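The same site in two structures of aryl acylamidase from bacterium CSBL00001, which probably hydrolyses the amide bond of N-acyl arylamines, releasing an aromatic amine and a carboxylate, as a member of the amidase signature family: PDB 4YJ6 (chain A, 1.70 Å), residues G180-G185 and L222-I227, and PDB 4YJI (chain B, 1.73 Å), residues G180-G185 and L222-I227. One frame, after least-squares fit of the local backbone (RMSD 0.09 Å); residues are numbered along the deposited sequences.

Structure 1 (4YJ6); sequences GGTDGG and LYEGPI. With PO4 (phosphate ion), chain C.
Asp183 and Tyr223 pack together where strand 178-183, at the margin of the large mixed sheet, runs antiparallel to strand 223-228. With CG anti to the backbone N (chi1 -173°), Asp183 OD1 lies 4.0 Å from Tyr223 CD2; a carboxylate suits this buried spot, OD1 being salt-bridged to Arg189 and hydrogen-bonded by Asn437. Gly181 N hydrogen-bonds Gly225 O (2.9 Å) in an antiparallel pair, glycine leaving room for Ile227 CD1. On the face opposite Asp183 and Tyr223, Thr182 CG2 lies 4.0 Å from Glu224 CG; long Glu224 reaches hydrogen bonds from Tyr116 N and Gly181-bound water 1 with OE1, and Lys84 NZ hydrogen-bonds Thr182 OG1. Looser and partly exposed, Leu222 CD2 lies 3.6 Å from Gly184 CA, where a side chain would crowd it. Gly184 N and Gly185 N converge on phosphate O3, resembling an oxyanion hole.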
loop_
_atom_site.group_PDB
_atom_site.type_symbol
_atom_site.label_atom_id
_atom_site.label_comp_id
_atom_site.label_asym_id
_atom_site.label_seq_id
_atom_site.Cartn_x
_atom_site.Cartn_y
_atom_site.Cartn_z
ATOM N N GLY A 180 7.209 -1.149 2.993
ATOM C CA GLY A 180 6.144 -2.135 2.923
ATOM C C GLY A 180 4.761 -1.555 3.206
ATOM O O GLY A 180 4.554 -0.807 4.163
ATOM N N GLY A 181 3.814 -1.912 2.357
ATOM C CA GLY A 181 2.436 -1.532 2.568
ATOM C C GLY A 181 1.574 -2.774 2.697
ATOM O O GLY A 181 1.998 -3.902 2.400
ATOM N N THR A 182 0.366 -2.576 3.208
ATOM C CA THR A 182 -0.613 -3.659 3.205
ATOM C C THR A 182 -1.890 -3.097 2.631
ATOM O O THR A 182 -2.080 -1.869 2.606
ATOM C CB THR A 182 -0.866 -4.254 4.609
ATOM O OG1 THR A 182 -1.548 -3.320 5.463
ATOM C CG2 THR A 182 0.489 -4.657 5.255
ATOM N N ASP A 183 -2.772 -3.980 2.164
ATOM C CA ASP A 183 -3.870 -3.490 1.298
ATOM C C ASP A 183 -5.084 -4.434 1.430
ATOM O O ASP A 183 -5.003 -5.602 1.023
ATOM C CB ASP A 183 -3.283 -3.487 -0.141
ATOM C CG ASP A 183 -4.187 -2.847 -1.202
ATOM O OD1 ASP A 183 -5.395 -3.144 -1.293
ATOM O OD2 ASP A 183 -3.631 -2.042 -1.985
ATOM N N GLY A 184 -6.182 -3.928 2.014
ATOM C CA GLY A 184 -7.427 -4.670 2.180
ATOM C C GLY A 184 -8.562 -3.902 1.456
ATOM O O GLY A 184 -9.575 -4.514 1.109
ATOM N N GLY A 185 -8.363 -2.604 1.223
ATOM C CA GLY A 185 -9.321 -1.788 0.447
ATOM C C GLY A 185 -8.579 -0.831 -0.462
ATOM O O GLY A 185 -9.155 0.086 -1.022
ATOM N N LEU A 222 -6.514 -9.653 1.031
ATOM C CA LEU A 222 -5.525 -8.807 1.703
ATOM C C LEU A 222 -4.168 -9.078 1.073
ATOM O O LEU A 222 -3.833 -10.243 0.788
ATOM C CB LEU A 222 -5.409 -9.174 3.192
ATOM C CG LEU A 222 -6.750 -9.198 3.951
ATOM C CD1 LEU A 222 -6.514 -9.600 5.452
ATOM C CD2 LEU A 222 -7.422 -7.819 3.879
ATOM N N TYR A 223 -3.387 -8.021 0.897
ATOM C CA TYR A 223 -2.106 -8.126 0.227
ATOM C C TYR A 223 -1.012 -7.372 0.964
ATOM O O TYR A 223 -1.266 -6.316 1.570
ATOM C CB TYR A 223 -2.206 -7.411 -1.124
ATOM C CG TYR A 223 -3.398 -7.775 -1.982
ATOM C CD1 TYR A 223 -3.370 -8.941 -2.779
ATOM C CD2 TYR A 223 -4.526 -6.955 -2.033
ATOM C CE1 TYR A 223 -4.444 -9.279 -3.605
ATOM C CE2 TYR A 223 -5.629 -7.305 -2.883
ATOM C CZ TYR A 223 -5.559 -8.465 -3.640
ATOM O OH TYR A 223 -6.589 -8.807 -4.484
ATOM N N GLU A 224 0.225 -7.880 0.883
ATOM C CA GLU A 224 1.402 -7.057 1.206
ATOM C C GLU A 224 2.150 -6.745 -0.076
ATOM O O GLU A 224 2.194 -7.572 -1.001
ATOM C CB GLU A 224 2.335 -7.808 2.174
ATOM C CG GLU A 224 1.622 -8.136 3.523
ATOM C CD GLU A 224 2.552 -8.348 4.701
ATOM O OE1 GLU A 224 3.643 -7.742 4.764
ATOM O OE2 GLU A 224 2.160 -9.148 5.588
ATOM N N GLY A 225 2.729 -5.556 -0.157
ATOM C CA GLY A 225 3.480 -5.203 -1.351
ATOM C C GLY A 225 4.258 -3.917 -1.150
ATOM O O GLY A 225 4.123 -3.260 -0.135
ATOM N N PRO A 226 5.075 -3.566 -2.142
ATOM C CA PRO A 226 6.007 -2.446 -2.054
ATOM C C PRO A 226 5.429 -1.113 -2.531
ATOM O O PRO A 226 4.619 -1.084 -3.464
ATOM C CB PRO A 226 7.136 -2.884 -2.976
ATOM C CG PRO A 226 6.407 -3.606 -4.087
ATOM C CD PRO A 226 5.245 -4.329 -3.383
ATOM N N ILE A 227 5.883 -0.036 -1.889
ATOM C CA ILE A 227 5.730 1.319 -2.415
ATOM C C ILE A 227 7.133 1.831 -2.748
ATOM O O ILE A 227 8.021 1.729 -1.919
ATOM C CB ILE A 227 5.038 2.212 -1.375
ATOM C CG1 ILE A 227 3.631 1.669 -1.114
ATOM C CG2 ILE A 227 4.990 3.723 -1.849
ATOM C CD1 ILE A 227 2.891 2.350 0.054
HETATM P P PO4 C . -6.842 -1.443 4.412
HETATM O O1 PO4 C . -7.831 -0.303 4.723
HETATM O O2 PO4 C . -7.624 -2.705 4.686
HETATM O O3 PO4 C . -6.469 -1.335 2.974
HETATM O O4 PO4 C . -5.628 -1.412 5.309
HETATM O O HOH W 1 4.094 -4.988 3.923
#

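Structure 2 (4YJI); sequences GGTDGG and LYEGPI. It carries 1 engineered substitution outside these segments. With TYL (N-(4-hydroxyphenyl)acetamide (tylenol)), chain D.
Against Tyr223 rests Asp183: with CG anti to the backbone N (chi1 -170°), its OD1 lies 4.1 Å from Tyr223 CD2; a carboxylate suits this buried spot, OD1 being salt-bridged to Arg189 and hydrogen-bonded by Asn437. Gly181 N hydrogen-bonds Gly225 O (2.9 Å) in an antiparallel pair, glycine leaving room for Ile227 CD1. On the face opposite Asp183 and Tyr223, Thr182 CG2 lies 4.0 Å from Glu224 CG; long Glu224 reaches hydrogen bonds from Tyr116 N and Gly181-bound water 2 with OE1, and Lys84 NZ hydrogen-bonds Thr182 OG1. Looser and partly exposed, Leu222 CD2 lies 3.7 Å from Gly184 CA, where a side chain would crowd it and ligand C5. Gly184 N and Gly185 N converge on amide oxygen O of N-(4-hydroxyphenyl)acetamide, resembling an oxyanion hole. Thr182 OG1 lies 3.4 Å from ligand ring atom C3.

How the two compare
The bound group is the sharpest difference: N-(4-hydroxyphenyl)acetamide touches Thr182(B), Asp183(B), Gly184(B) and Gly185(B), where the other structure holds a phosphate ion against Asp183(A), Gly184(A) and Gly185(A). The two backbone N-H groups find an oxygen acceptor either way, and Gly184(B) N and Gly185(B) N give theirs to the amide oxygen O of the ligand. The extra reach comes from the aromatic ring, which brings C3 to 3.4 Å from Thr182(B) OG1. Within the two segments the protein hardly answers: the alpha carbons coincide within the error, Thr182(A), Asp183(A), Leu222(A), Tyr223(A) and Glu224(A) and their counterparts keep their places, and the water between Gly181(A) O and Glu224(A) OE1 has its counterpart at the same place between Gly181(B) O and Glu224(B) OE1. Beyond the segments, the ligand hydrogen-bonds Gly137(B) O, and the engineered Ala187(B), in the ligand pocket, lacks the hydroxyl of Ser187(A).

Structure 2 (4YJI)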
loop_
_atom_site.group_PDB
_atom_site.type_symbol
_atom_site.label_atom_id
_atom_site.label_comp_id
_atom_site.label_asym_id
_atom_site.label_seq_id
_atom_site.Cartn_x
_atom_site.Cartn_y
_atom_site.Cartn_z
ATOM N N GLY B 180 7.169 -1.027 2.956
ATOM C CA GLY B 180 6.145 -2.051 2.876
ATOM C C GLY B 180 4.765 -1.522 3.200
ATOM O O GLY B 180 4.597 -0.725 4.124
ATOM N N GLY B 181 3.778 -1.964 2.427
ATOM C CA GLY B 181 2.394 -1.605 2.670
ATOM C C GLY B 181 1.543 -2.858 2.772
ATOM O O GLY B 181 1.963 -3.941 2.373
ATOM N N THR B 182 0.351 -2.718 3.335
ATOM C CA THR B 182 -0.627 -3.800 3.304
ATOM C C THR B 182 -1.876 -3.207 2.685
ATOM O O THR B 182 -1.999 -1.986 2.622
ATOM C CB THR B 182 -0.918 -4.377 4.691
ATOM O OG1 THR B 182 -1.611 -3.402 5.481
ATOM C CG2 THR B 182 0.390 -4.782 5.393
ATOM N N ASP B 183 -2.779 -4.044 2.191
ATOM C CA ASP B 183 -3.827 -3.547 1.303
ATOM C C ASP B 183 -5.074 -4.421 1.460
ATOM O O ASP B 183 -5.065 -5.601 1.106
ATOM C CB ASP B 183 -3.277 -3.535 -0.143
ATOM C CG ASP B 183 -4.175 -2.803 -1.157
ATOM O OD1 ASP B 183 -5.386 -3.087 -1.220
ATOM O OD2 ASP B 183 -3.647 -1.968 -1.936
ATOM N N GLY B 184 -6.143 -3.838 2.009
ATOM C CA GLY B 184 -7.396 -4.553 2.191
ATOM C C GLY B 184 -8.527 -3.855 1.447
ATOM O O GLY B 184 -9.565 -4.462 1.161
ATOM N N GLY B 185 -8.311 -2.581 1.129
ATOM C CA GLY B 185 -9.260 -1.783 0.363
ATOM C C GLY B 185 -8.531 -0.805 -0.542
ATOM O O GLY B 185 -9.148 0.071 -1.157
ATOM N N LEU B 222 -6.526 -9.655 1.113
ATOM C CA LEU B 222 -5.520 -8.819 1.759
ATOM C C LEU B 222 -4.178 -9.057 1.091
ATOM O O LEU B 222 -3.815 -10.202 0.810
ATOM C CB LEU B 222 -5.414 -9.137 3.260
ATOM C CG LEU B 222 -6.750 -9.200 4.001
ATOM C CD1 LEU B 222 -6.538 -9.598 5.482
ATOM C CD2 LEU B 222 -7.457 -7.864 3.902
ATOM N N TYR B 223 -3.448 -7.979 0.838
ATOM C CA TYR B 223 -2.149 -8.070 0.172
ATOM C C TYR B 223 -1.027 -7.395 0.953
ATOM O O TYR B 223 -1.271 -6.397 1.630
ATOM C CB TYR B 223 -2.230 -7.410 -1.199
ATOM C CG TYR B 223 -3.402 -7.822 -2.051
ATOM C CD1 TYR B 223 -3.343 -8.976 -2.833
ATOM C CD2 TYR B 223 -4.554 -7.039 -2.117
ATOM C CE1 TYR B 223 -4.407 -9.356 -3.645
ATOM C CE2 TYR B 223 -5.636 -7.413 -2.941
ATOM C CZ TYR B 223 -5.550 -8.568 -3.700
ATOM O OH TYR B 223 -6.604 -8.943 -4.513
ATOM N N GLU B 224 0.199 -7.916 0.842
ATOM C CA GLU B 224 1.398 -7.131 1.192
ATOM C C GLU B 224 2.158 -6.797 -0.100
ATOM O O GLU B 224 2.234 -7.626 -1.013
ATOM C CB GLU B 224 2.308 -7.885 2.189
ATOM C CG GLU B 224 1.679 -8.086 3.583
ATOM C CD GLU B 224 2.681 -8.445 4.699
ATOM O OE1 GLU B 224 3.720 -7.759 4.848
ATOM O OE2 GLU B 224 2.409 -9.410 5.454
ATOM N N GLY B 225 2.727 -5.595 -0.182
ATOM C CA GLY B 225 3.420 -5.161 -1.389
ATOM C C GLY B 225 4.228 -3.893 -1.181
ATOM O O GLY B 225 4.101 -3.235 -0.144
ATOM N N PRO B 226 5.079 -3.549 -2.159
ATOM C CA PRO B 226 5.992 -2.410 -2.030
ATOM C C PRO B 226 5.419 -1.082 -2.538
ATOM O O PRO B 226 4.577 -1.055 -3.443
ATOM C CB PRO B 226 7.168 -2.820 -2.906
ATOM C CG PRO B 226 6.486 -3.571 -4.045
ATOM C CD PRO B 226 5.320 -4.305 -3.401
ATOM N N ILE B 227 5.905 -0.002 -1.938
ATOM C CA ILE B 227 5.755 1.352 -2.457
ATOM C C ILE B 227 7.150 1.886 -2.778
ATOM O O ILE B 227 8.043 1.818 -1.928
ATOM C CB ILE B 227 5.039 2.250 -1.435
ATOM C CG1 ILE B 227 3.631 1.712 -1.179
ATOM C CG2 ILE B 227 4.981 3.712 -1.923
ATOM C CD1 ILE B 227 2.906 2.388 -0.001
HETATM C C1 TYL D . -6.703 -2.021 5.353
HETATM C C2 TYL D . -5.412 -2.494 5.143
HETATM C C3 TYL D . -5.036 -3.712 5.692
HETATM C C4 TYL D . -5.948 -4.436 6.450
HETATM C C5 TYL D . -7.233 -3.956 6.667
HETATM C C6 TYL D . -7.614 -2.738 6.121
HETATM N N TYL D . -7.108 -0.785 4.816
HETATM C C TYL D . -6.993 -0.449 3.476
HETATM C CM TYL D . -7.477 0.932 3.087
HETATM O O4 TYL D . -5.573 -5.672 7.013
HETATM O O TYL D . -6.530 -1.228 2.657
HETATM O O HOH W 2 4.042 -5.001 4.066
#